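Local coordinates for protein erythromycin C-12 hydroxylase (Saccharopolyspora erythraea, PDB 2JJN) that hydroxylates the macrolactone ring of erythromycin D at C-12 to give erythromycin C, as a heme-dependent cytochrome P450 monooxygenase of antibiotic biosynthesis, at residues A[31-36]-A[42-47]. The protein carries 2 engineered substitutions. Numbering follows the deposited sequence. Where two conformers were deposited one is given.
Sequences LDWLGT and PVWQDR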
loop_
_atom_site.group_PDB
_atom_site.type_symbol
_atom_site.label_atom_id
_atom_site.label_comp_id
_atom_site.label_asym_id
_atom_site.label_seq_id
_atom_site.Cartn_x
_atom_site.Cartn_y
_atom_site.Cartn_z
ATOM N N LEU A 31 7.965 17.012 -2.176
ATOM C CA LEU A 31 6.921 17.758 -1.481
ATOM C C LEU A 31 6.882 19.215 -1.887
ATOM O O LEU A 31 5.805 19.784 -2.083
ATOM C CB LEU A 31 7.085 17.613 0.049
ATOM C CG LEU A 31 6.815 16.185 0.531
ATOM C CD1 LEU A 31 7.255 16.053 1.964
ATOM C CD2 LEU A 31 5.351 15.769 0.375
ATOM N N ASP A 32 8.062 19.829 -2.022
ATOM C CA ASP A 32 8.120 21.257 -2.361
ATOM C C ASP A 32 7.503 21.450 -3.757
ATOM O O ASP A 32 6.717 22.381 -3.984
ATOM C CB ASP A 32 9.586 21.714 -2.331
ATOM C CG ASP A 32 10.099 21.944 -0.901
ATOM O OD1 ASP A 32 9.275 21.975 0.043
ATOM O OD2 ASP A 32 11.327 22.131 -0.745
ATOM N N TRP A 33 7.846 20.555 -4.681
ATOM C CA TRP A 33 7.306 20.618 -6.040
ATOM C C TRP A 33 5.796 20.440 -6.058
ATOM O O TRP A 33 5.077 21.182 -6.737
ATOM C CB TRP A 33 8.014 19.606 -6.925
ATOM C CG TRP A 33 7.620 19.620 -8.373
ATOM C CD1 TRP A 33 8.152 20.426 -9.359
ATOM C CD2 TRP A 33 6.672 18.763 -9.008
ATOM N NE1 TRP A 33 7.583 20.114 -10.573
ATOM C CE2 TRP A 33 6.657 19.119 -10.388
ATOM C CE3 TRP A 33 5.820 17.746 -8.561
ATOM C CZ2 TRP A 33 5.824 18.480 -11.325
ATOM C CZ3 TRP A 33 4.953 17.112 -9.516
ATOM C CH2 TRP A 33 5.004 17.475 -10.882
ATOM N N LEU A 34 5.315 19.425 -5.357
ATOM C CA LEU A 34 3.867 19.232 -5.289
ATOM C C LEU A 34 3.172 20.472 -4.755
ATOM O O LEU A 34 2.094 20.826 -5.260
ATOM C CB LEU A 34 3.564 18.056 -4.365
ATOM C CG LEU A 34 4.021 16.696 -4.914
ATOM C CD1 LEU A 34 3.848 15.588 -3.832
ATOM C CD2 LEU A 34 3.264 16.301 -6.195
ATOM N N GLY A 35 3.764 21.119 -3.729
ATOM C CA GLY A 35 3.237 22.386 -3.206
ATOM C C GLY A 35 3.119 23.440 -4.296
ATOM O O GLY A 35 2.078 24.101 -4.460
ATOM N N THR A 36 4.157 23.584 -5.080
ATOM C CA THR A 36 4.127 24.595 -6.139
ATOM C C THR A 36 3.066 24.263 -7.186
ATOM O O THR A 36 2.400 25.167 -7.722
ATOM C CB THR A 36 5.494 24.781 -6.792
ATOM O OG1 THR A 36 5.906 23.570 -7.443
ATOM C CG2 THR A 36 6.531 25.232 -5.758
ATOM N N PRO A 42 -2.450 22.878 -10.927
ATOM C CA PRO A 42 -3.025 21.782 -10.155
ATOM C C PRO A 42 -3.460 20.572 -10.989
ATOM O O PRO A 42 -3.669 19.498 -10.409
ATOM C CB PRO A 42 -4.259 22.412 -9.497
ATOM C CG PRO A 42 -4.658 23.534 -10.447
ATOM C CD PRO A 42 -3.297 24.096 -10.918
ATOM N N VAL A 43 -3.498 20.724 -12.304
ATOM C CA VAL A 43 -3.776 19.602 -13.254
ATOM C C VAL A 43 -2.741 19.724 -14.343
ATOM O O VAL A 43 -2.769 20.700 -15.111
ATOM C CB VAL A 43 -5.209 19.691 -13.827
ATOM C CG1 VAL A 43 -5.464 18.544 -14.795
ATOM C CG2 VAL A 43 -6.219 19.678 -12.686
ATOM N N TRP A 44 -1.843 18.741 -14.437
ATOM C CA TRP A 44 -0.622 18.917 -15.213
ATOM C C TRP A 44 -0.448 17.726 -16.163
ATOM O O TRP A 44 -0.674 16.579 -15.777
ATOM C CB TRP A 44 0.586 18.946 -14.257
ATOM C CG TRP A 44 1.894 19.011 -14.950
ATOM C CD1 TRP A 44 2.337 20.005 -15.780
ATOM C CD2 TRP A 44 2.961 18.063 -14.828
ATOM N NE1 TRP A 44 3.624 19.695 -16.231
ATOM C CE2 TRP A 44 4.027 18.519 -15.645
ATOM C CE3 TRP A 44 3.104 16.869 -14.129
ATOM C CZ2 TRP A 44 5.249 17.790 -15.767
ATOM C CZ3 TRP A 44 4.289 16.143 -14.249
ATOM C CH2 TRP A 44 5.347 16.602 -15.075
ATOM N N GLN A 45 -0.022 17.991 -17.398
ATOM C CA GLN A 45 0.166 16.943 -18.394
ATOM C C GLN A 45 1.653 16.787 -18.605
ATOM O O GLN A 45 2.341 17.765 -18.915
ATOM C CB GLN A 45 -0.466 17.431 -19.705
ATOM C CG GLN A 45 -0.343 16.420 -20.844
ATOM C CD GLN A 45 -0.834 16.972 -22.181
ATOM O OE1 GLN A 45 -1.270 16.215 -23.117
ATOM N NE2 GLN A 45 -0.768 18.258 -22.310
ATOM N N ASP A 46 2.171 15.581 -18.390
ATOM C CA ASP A 46 3.596 15.309 -18.540
ATOM C C ASP A 46 4.023 14.963 -19.965
ATOM O O ASP A 46 3.198 14.952 -20.894
ATOM C CB ASP A 46 4.097 14.291 -17.489
ATOM C CG ASP A 46 3.697 12.857 -17.777
ATOM O OD1 ASP A 46 3.338 12.539 -18.949
ATOM O OD2 ASP A 46 3.785 12.075 -16.789
ATOM N N ARG A 47 5.331 14.693 -20.117
ATOM C CA ARG A 47 5.851 14.492 -21.485
ATOM C C ARG A 47 5.371 13.201 -22.124
ATOM O O ARG A 47 5.556 12.994 -23.357
ATOM C CB ARG A 47 7.382 14.549 -21.480
ATOM C CG ARG A 47 8.047 13.390 -20.793
ATOM C CD ARG A 47 9.578 13.515 -21.049
ATOM N NE ARG A 47 10.275 12.250 -20.976
ATOM C CZ ARG A 47 11.021 11.717 -21.946
ATOM N NH1 ARG A 47 11.191 12.338 -23.110
ATOM N NH2 ARG A 47 11.629 10.552 -21.733
#
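W33, on helix 27-40, and W44, on strand 43-45, bridge two backbones that stay well apart and exchange no hydrogen bond, a helix running almost directly into an edge strand of the five-stranded mixed beta-sheet. This is the N-terminal helix-to-sheet junction of the cytochrome P450 fold, and it illustrates how two tryptophans can span the gap between a helix and an edge strand; across these two segments the whole contact is this one aromatic pair, a small patch near the protein surface. The indoles form a T-shaped (edge-to-face) stack: their six-membered rings have centroids 5.3 Å apart and planes at 78°. W33 supplies the edge. Its CG lies anti to the backbone N (chi1 -176°), which carries the indole outward from the helix toward the strand. CE3 of W44 lies in the plane of the W33 indole, 3.8 Å from W33 CH2. W44 presents a face, and CZ2 of W33 sits over its rim, while CA of D46 lies over the opposite face, also toward the rim. Beyond the pair, F54 meets the ring of W33 at about a right angle and H52 meets that of W44, so strand 51-53 and the residue following it extend the aromatic cluster. The closest approach between the two indoles is 3.7 Å, from CH2 of W33 to CZ3 of W44.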